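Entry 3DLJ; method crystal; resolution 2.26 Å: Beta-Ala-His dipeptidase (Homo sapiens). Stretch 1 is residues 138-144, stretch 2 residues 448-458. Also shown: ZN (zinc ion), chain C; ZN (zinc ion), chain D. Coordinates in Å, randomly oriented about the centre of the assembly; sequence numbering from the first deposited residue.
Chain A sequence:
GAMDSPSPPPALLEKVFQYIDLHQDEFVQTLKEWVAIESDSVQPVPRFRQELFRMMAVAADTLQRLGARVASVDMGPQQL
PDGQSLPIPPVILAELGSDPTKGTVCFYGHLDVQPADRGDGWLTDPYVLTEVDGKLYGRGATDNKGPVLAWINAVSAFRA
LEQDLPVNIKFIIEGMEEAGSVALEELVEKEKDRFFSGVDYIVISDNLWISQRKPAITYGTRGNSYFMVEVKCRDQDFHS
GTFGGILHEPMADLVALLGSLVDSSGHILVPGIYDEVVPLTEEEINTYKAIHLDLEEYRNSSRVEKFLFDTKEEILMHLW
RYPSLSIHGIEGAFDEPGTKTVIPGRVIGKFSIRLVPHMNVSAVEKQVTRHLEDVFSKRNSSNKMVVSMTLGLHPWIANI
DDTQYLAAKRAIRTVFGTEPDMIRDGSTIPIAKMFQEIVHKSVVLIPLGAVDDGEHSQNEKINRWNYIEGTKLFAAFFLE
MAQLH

Stretch 1 138-144: GRGATDN
Stretch 2 448-458: LGAVDDGEHSQ

Stretch 1 opens with a type II beta turn from Gly138 to Ala141, closed by a bond from Ala141 N to Gly138 O at 3.3 Å. Arg139 sits at phi/psi -69/126 and Gly140 at 90/1. At those angles a CB on residue 140 would jam against the carbonyl O of Arg139, so the turn calls for glycine. A weakly bonded helix covers about 141-144, with a wider pi-type turn over the same residues, and continues later in the chain. Ala141 is at -59/-48, Thr142 at -97/-34 and Asp143 at -123/86. The peptide bond between Asp143 and Asn144 is cis, and Asn144 lies at -136/28.

Stretch 2 has no regular helix or strand. Leu448 (-107/-20), Gly449 (-76/151) and Ala450 (-85/159) lead into a type I beta turn from Ala450 to Asp453. Its inner residues are Val451 (-55/-31) and Asp452 (-104/23), and Asp453 N bonds to Ala450 O at 3.1 Å. Asp453 itself is at -67/-25. A type II turn follows from Gly454 (71/40) to Ser457, through Glu455 (-59/141) and His456 (65/22). Its bond from Ser457 N to Gly454 O is weak, at 3.2 Å. Ser457 (-134/175) and Gln458 (-69/144) are extended.

The register is set by two CA pairs: Thr142 CA lies 6.0 Å from Gly449 CA, and Asp143 CA lies 6.0 Å from Glu455 CA. The two stretches bury 319 Å² between them, both sides summed.

Thr142 points toward stretch 2, with chi1 at -146°, between wells. Its OG1 donates to Asp453 OD2 at 2.7 Å, a short bond to a carboxylate. Asp453 is in the m rotamer with chi2 at 4°. The same OD2 accepts a weak bond from Ala450 N at 3.0 Å, which ties the carboxylate to its own turn. Thr142 OG1 also lies 3.7 Å from Gly449 CA. An ideal CB on residue 449 would come 2.9 Å from Thr142 OG1, a clash, so the absent side chain makes room here.

Glu455 (p, then m) brings its CB to 3.8 Å from both Thr142 CG2 and Asp143 CB. These are apolar contacts; the end of the Glu455 side chain leads away from stretch 1.

Asp143 is t, with chi2 at 12°, and bridges the two zinc ions. Its OD2 binds the chain C zinc at 2.2 Å, and its OD1 binds the chain D zinc at 2.0 Å. His456 is m, with chi2 at -153°. Its CB points away, but the ring reaches back so that NE2 binds the chain C zinc at 2.0 Å. Asp143 OD2 and His456 NE2 are therefore 2.8 Å apart as shared metal ligands, not as a hydrogen bond. Each zinc is also bound by atoms from elsewhere in the structure.

Arg139 has chi values of 167°, 63°, 82° and -122°. The curled chain carries NH2 to Ser457 O at 2.9 Å, and NH1 adds a weak bond to that oxygen at 3.4 Å. The carbonyl lies at the guanidinium edge, where the N-H groups point, while His456 CA covers one face.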

ATOM      1  N   GLY A 138      -4.231 -12.999   8.791  1.00 31.41           N
ATOM      2  CA  GLY A 138      -4.079 -13.647   7.512  1.00 31.34           C
ATOM      3  C   GLY A 138      -3.496 -12.697   6.504  1.00 31.46           C
ATOM      4  O   GLY A 138      -3.680 -11.475   6.610  1.00 32.11           O
ATOM      5  N   ARG A 139      -2.792 -13.242   5.522  1.00 30.44           N
ATOM      6  CA  ARG A 139      -2.234 -12.414   4.455  1.00 30.77           C
ATOM      7  C   ARG A 139      -3.346 -11.847   3.548  1.00 30.38           C
ATOM      8  O   ARG A 139      -4.169 -12.591   3.011  1.00 29.79           O
ATOM      9  CB  ARG A 139      -1.185 -13.205   3.646  1.00 29.79           C
ATOM     10  CG  ARG A 139      -0.782 -12.538   2.345  1.00 31.08           C
ATOM     11  CD  ARG A 139      -0.083 -11.151   2.588  1.00 30.39           C
ATOM     12  NE  ARG A 139       1.334 -11.329   2.917  1.00 29.87           N
ATOM     13  CZ  ARG A 139       1.942 -10.905   4.027  1.00 30.98           C
ATOM     14  NH1 ARG A 139       3.232 -11.160   4.176  1.00 29.53           N
ATOM     15  NH2 ARG A 139       1.292 -10.209   4.980  1.00 30.25           N
ATOM     16  N   GLY A 140      -3.352 -10.523   3.381  1.00 31.18           N
ATOM     17  CA  GLY A 140      -4.401  -9.838   2.611  1.00 30.66           C
ATOM     18  C   GLY A 140      -5.609  -9.393   3.424  1.00 30.89           C
ATOM     19  O   GLY A 140      -6.558  -8.852   2.856  1.00 30.99           O
ATOM     20  N   ALA A 141      -5.602  -9.638   4.736  1.00 31.14           N
ATOM     21  CA  ALA A 141      -6.748  -9.267   5.598  1.00 31.87           C
ATOM     22  C   ALA A 141      -7.032  -7.776   5.555  1.00 32.08           C
ATOM     23  O   ALA A 141      -8.181  -7.371   5.398  1.00 32.75           O
ATOM     24  CB  ALA A 141      -6.534  -9.726   7.057  1.00 31.46           C
ATOM     25  N   THR A 142      -5.984  -6.966   5.713  1.00 32.17           N
ATOM     26  CA  THR A 142      -6.077  -5.504   5.570  1.00 31.88           C
ATOM     27  C   THR A 142      -5.639  -5.045   4.143  1.00 31.76           C
ATOM     28  O   THR A 142      -6.195  -4.100   3.594  1.00 32.32           O
ATOM     29  CB  THR A 142      -5.258  -4.760   6.668  1.00 31.29           C
ATOM     30  OG1 THR A 142      -5.928  -3.544   7.030  1.00 33.54           O
ATOM     31  CG2 THR A 142      -3.856  -4.412   6.191  1.00 29.74           C
ATOM     32  N   ASP A 143      -4.671  -5.737   3.554  1.00 31.57           N
ATOM     33  CA  ASP A 143      -4.037  -5.328   2.275  1.00 31.81           C
ATOM     34  C   ASP A 143      -4.143  -6.415   1.158  1.00 31.07           C
ATOM     35  O   ASP A 143      -3.219  -7.206   0.988  1.00 31.42           O
ATOM     36  CB  ASP A 143      -2.564  -5.000   2.568  1.00 31.53           C
ATOM     37  CG  ASP A 143      -1.831  -4.357   1.394  1.00 33.43           C
ATOM     38  OD1 ASP A 143      -2.469  -3.941   0.396  1.00 31.63           O
ATOM     39  OD2 ASP A 143      -0.579  -4.263   1.489  1.00 35.45           O
ATOM     40  N   ASN A 144      -5.227  -6.465   0.378  1.00 30.58           N
ATOM     41  CA  ASN A 144      -6.352  -5.524   0.404  1.00 30.09           C
ATOM     42  C   ASN A 144      -7.740  -6.200   0.325  1.00 30.15           C
ATOM     43  O   ASN A 144      -8.690  -5.595  -0.154  1.00 31.08           O
ATOM     44  CB  ASN A 144      -6.183  -4.547  -0.764  1.00 29.83           C
ATOM     45  CG  ASN A 144      -7.046  -3.311  -0.639  1.00 29.53           C
ATOM     46  OD1 ASN A 144      -7.625  -2.850  -1.628  1.00 29.52           O
ATOM     47  ND2 ASN A 144      -7.133  -2.757   0.570  1.00 27.84           N
ATOM     48  N   LEU A 448      -9.424   1.827   6.245  1.00 34.16           N
ATOM     49  CA  LEU A 448     -10.173   0.934   7.150  1.00 34.77           C
ATOM     50  C   LEU A 448      -9.264   0.249   8.169  1.00 35.01           C
ATOM     51  O   LEU A 448      -9.729  -0.207   9.224  1.00 34.96           O
ATOM     52  CB  LEU A 448     -10.978  -0.137   6.388  1.00 35.01           C
ATOM     53  CG  LEU A 448     -12.240   0.208   5.592  1.00 34.62           C
ATOM     54  CD1 LEU A 448     -13.152  -1.024   5.473  1.00 32.82           C
ATOM     55  CD2 LEU A 448     -12.965   1.334   6.233  1.00 31.58           C
ATOM     56  N   GLY A 449      -7.972   0.197   7.865  1.00 34.93           N
ATOM     57  CA  GLY A 449      -7.020  -0.488   8.720  1.00 34.96           C
ATOM     58  C   GLY A 449      -6.618   0.231   9.991  1.00 35.43           C
ATOM     59  O   GLY A 449      -6.630   1.457  10.055  1.00 35.46           O
ATOM     60  N   ALA A 450      -6.274  -0.538  11.021  1.00 35.81           N
ATOM     61  CA  ALA A 450      -5.678   0.045  12.216  1.00 36.00           C
ATOM     62  C   ALA A 450      -4.186   0.186  12.009  1.00 35.48           C
ATOM     63  O   ALA A 450      -3.586  -0.507  11.185  1.00 36.69           O
ATOM     64  CB  ALA A 450      -5.980  -0.773  13.484  1.00 35.18           C
ATOM     65  N   VAL A 451      -3.598   1.072  12.799  1.00 35.67           N
ATOM     66  CA  VAL A 451      -2.173   1.415  12.753  1.00 34.88           C
ATOM     67  C   VAL A 451      -1.289   0.181  12.901  1.00 35.00           C
ATOM     68  O   VAL A 451      -0.194   0.115  12.326  1.00 34.98           O
ATOM     69  CB  VAL A 451      -1.864   2.497  13.864  1.00 35.30           C
ATOM     70  CG1 VAL A 451      -1.993   1.918  15.282  1.00 33.42           C
ATOM     71  CG2 VAL A 451      -0.510   3.158  13.642  1.00 34.37           C
ATOM     72  N   ASP A 452      -1.779  -0.819  13.642  1.00 34.74           N
ATOM     73  CA  ASP A 452      -0.987  -2.010  13.928  1.00 34.34           C
ATOM     74  C   ASP A 452      -1.360  -3.271  13.111  1.00 34.45           C
ATOM     75  O   ASP A 452      -1.063  -4.400  13.511  1.00 34.09           O
ATOM     76  CB  ASP A 452      -1.009  -2.294  15.423  1.00 34.89           C
ATOM     77  CG  ASP A 452      -2.403  -2.687  15.940  1.00 35.20           C
ATOM     78  OD1 ASP A 452      -3.413  -2.467  15.246  1.00 34.74           O
ATOM     79  OD2 ASP A 452      -2.472  -3.229  17.058  1.00 38.11           O
ATOM     80  N   ASP A 453      -1.978  -3.065  11.952  1.00 34.62           N
ATOM     81  CA  ASP A 453      -2.455  -4.174  11.111  1.00 34.01           C
ATOM     82  C   ASP A 453      -1.336  -5.012  10.528  1.00 34.40           C
ATOM     83  O   ASP A 453      -1.547  -6.171  10.230  1.00 34.56           O
ATOM     84  CB  ASP A 453      -3.383  -3.664  10.011  1.00 33.35           C
ATOM     85  CG  ASP A 453      -4.840  -3.468  10.493  1.00 32.65           C
ATOM     86  OD1 ASP A 453      -5.139  -3.648  11.675  1.00 31.69           O
ATOM     87  OD2 ASP A 453      -5.712  -3.129   9.681  1.00 31.36           O
ATOM     88  N   GLY A 454      -0.141  -4.432  10.374  1.00 35.34           N
ATOM     89  CA  GLY A 454       1.039  -5.172   9.925  1.00 34.11           C
ATOM     90  C   GLY A 454       1.014  -5.596   8.471  1.00 34.98           C
ATOM     91  O   GLY A 454       1.448  -6.696   8.134  1.00 34.75           O
ATOM     92  N   GLU A 455       0.529  -4.729   7.589  1.00 35.45           N
ATOM     93  CA  GLU A 455       0.588  -5.016   6.149  1.00 36.84           C
ATOM     94  C   GLU A 455       2.043  -5.229   5.652  1.00 36.74           C
ATOM     95  O   GLU A 455       2.978  -4.536   6.108  1.00 35.88           O
ATOM     96  CB  GLU A 455      -0.166  -3.944   5.335  1.00 36.72           C
ATOM     97  CG  GLU A 455       0.529  -2.581   5.115  1.00 40.24           C
ATOM     98  CD  GLU A 455       0.786  -1.774   6.397  1.00 45.06           C
ATOM     99  OE1 GLU A 455       0.334  -2.173   7.504  1.00 48.44           O
ATOM    100  OE2 GLU A 455       1.442  -0.719   6.300  1.00 47.21           O
ATOM    101  N   HIS A 456       2.212  -6.197   4.735  1.00 37.10           N
ATOM    102  CA  HIS A 456       3.530  -6.583   4.166  1.00 36.71           C
ATOM    103  C   HIS A 456       4.468  -7.191   5.212  1.00 37.17           C
ATOM    104  O   HIS A 456       5.697  -7.143   5.040  1.00 38.75           O
ATOM    105  CB  HIS A 456       4.243  -5.375   3.547  1.00 35.67           C
ATOM    106  CG  HIS A 456       3.533  -4.761   2.385  1.00 35.26           C
ATOM    107  ND1 HIS A 456       4.199  -4.069   1.390  1.00 33.06           N
ATOM    108  CD2 HIS A 456       2.219  -4.723   2.056  1.00 35.11           C
ATOM    109  CE1 HIS A 456       3.326  -3.650   0.490  1.00 33.90           C
ATOM    110  NE2 HIS A 456       2.115  -4.032   0.871  1.00 35.70           N
ATOM    111  N   SER A 457       3.911  -7.714   6.303  1.00 36.11           N
ATOM    112  CA  SER A 457       4.687  -8.296   7.395  1.00 36.37           C
ATOM    113  C   SER A 457       4.091  -9.618   7.802  1.00 35.53           C
ATOM    114  O   SER A 457       3.031  -9.992   7.311  1.00 36.05           O
ATOM    115  CB  SER A 457       4.659  -7.391   8.629  1.00 36.15           C
ATOM    116  OG  SER A 457       5.168  -6.124   8.284  1.00 42.06           O
ATOM    117  N   GLN A 458       4.778 -10.297   8.716  1.00 34.83           N
ATOM    118  CA  GLN A 458       4.283 -11.491   9.383  1.00 35.03           C
ATOM    119  C   GLN A 458       3.153 -11.068  10.295  1.00 34.09           C
ATOM    120  O   GLN A 458       3.207  -9.988  10.886  1.00 33.34           O
ATOM    121  CB  GLN A 458       5.370 -12.145  10.248  1.00 35.20           C
ATOM    122  CG  GLN A 458       6.745 -12.194   9.625  1.00 38.12           C
ATOM    123  CD  GLN A 458       7.614 -11.031  10.056  1.00 39.12           C
ATOM    124  OE1 GLN A 458       7.167  -9.891  10.113  1.00 37.04           O
ATOM    125  NE2 GLN A 458       8.873 -11.325  10.373  1.00 40.76           N
TER
HETATM  126 ZN    ZN C2001       0.501  -3.870  -0.344  1.00 34.93          ZN
HETATM  127 ZN    ZN D2002      -2.680  -2.711  -1.109  1.00 30.29          ZN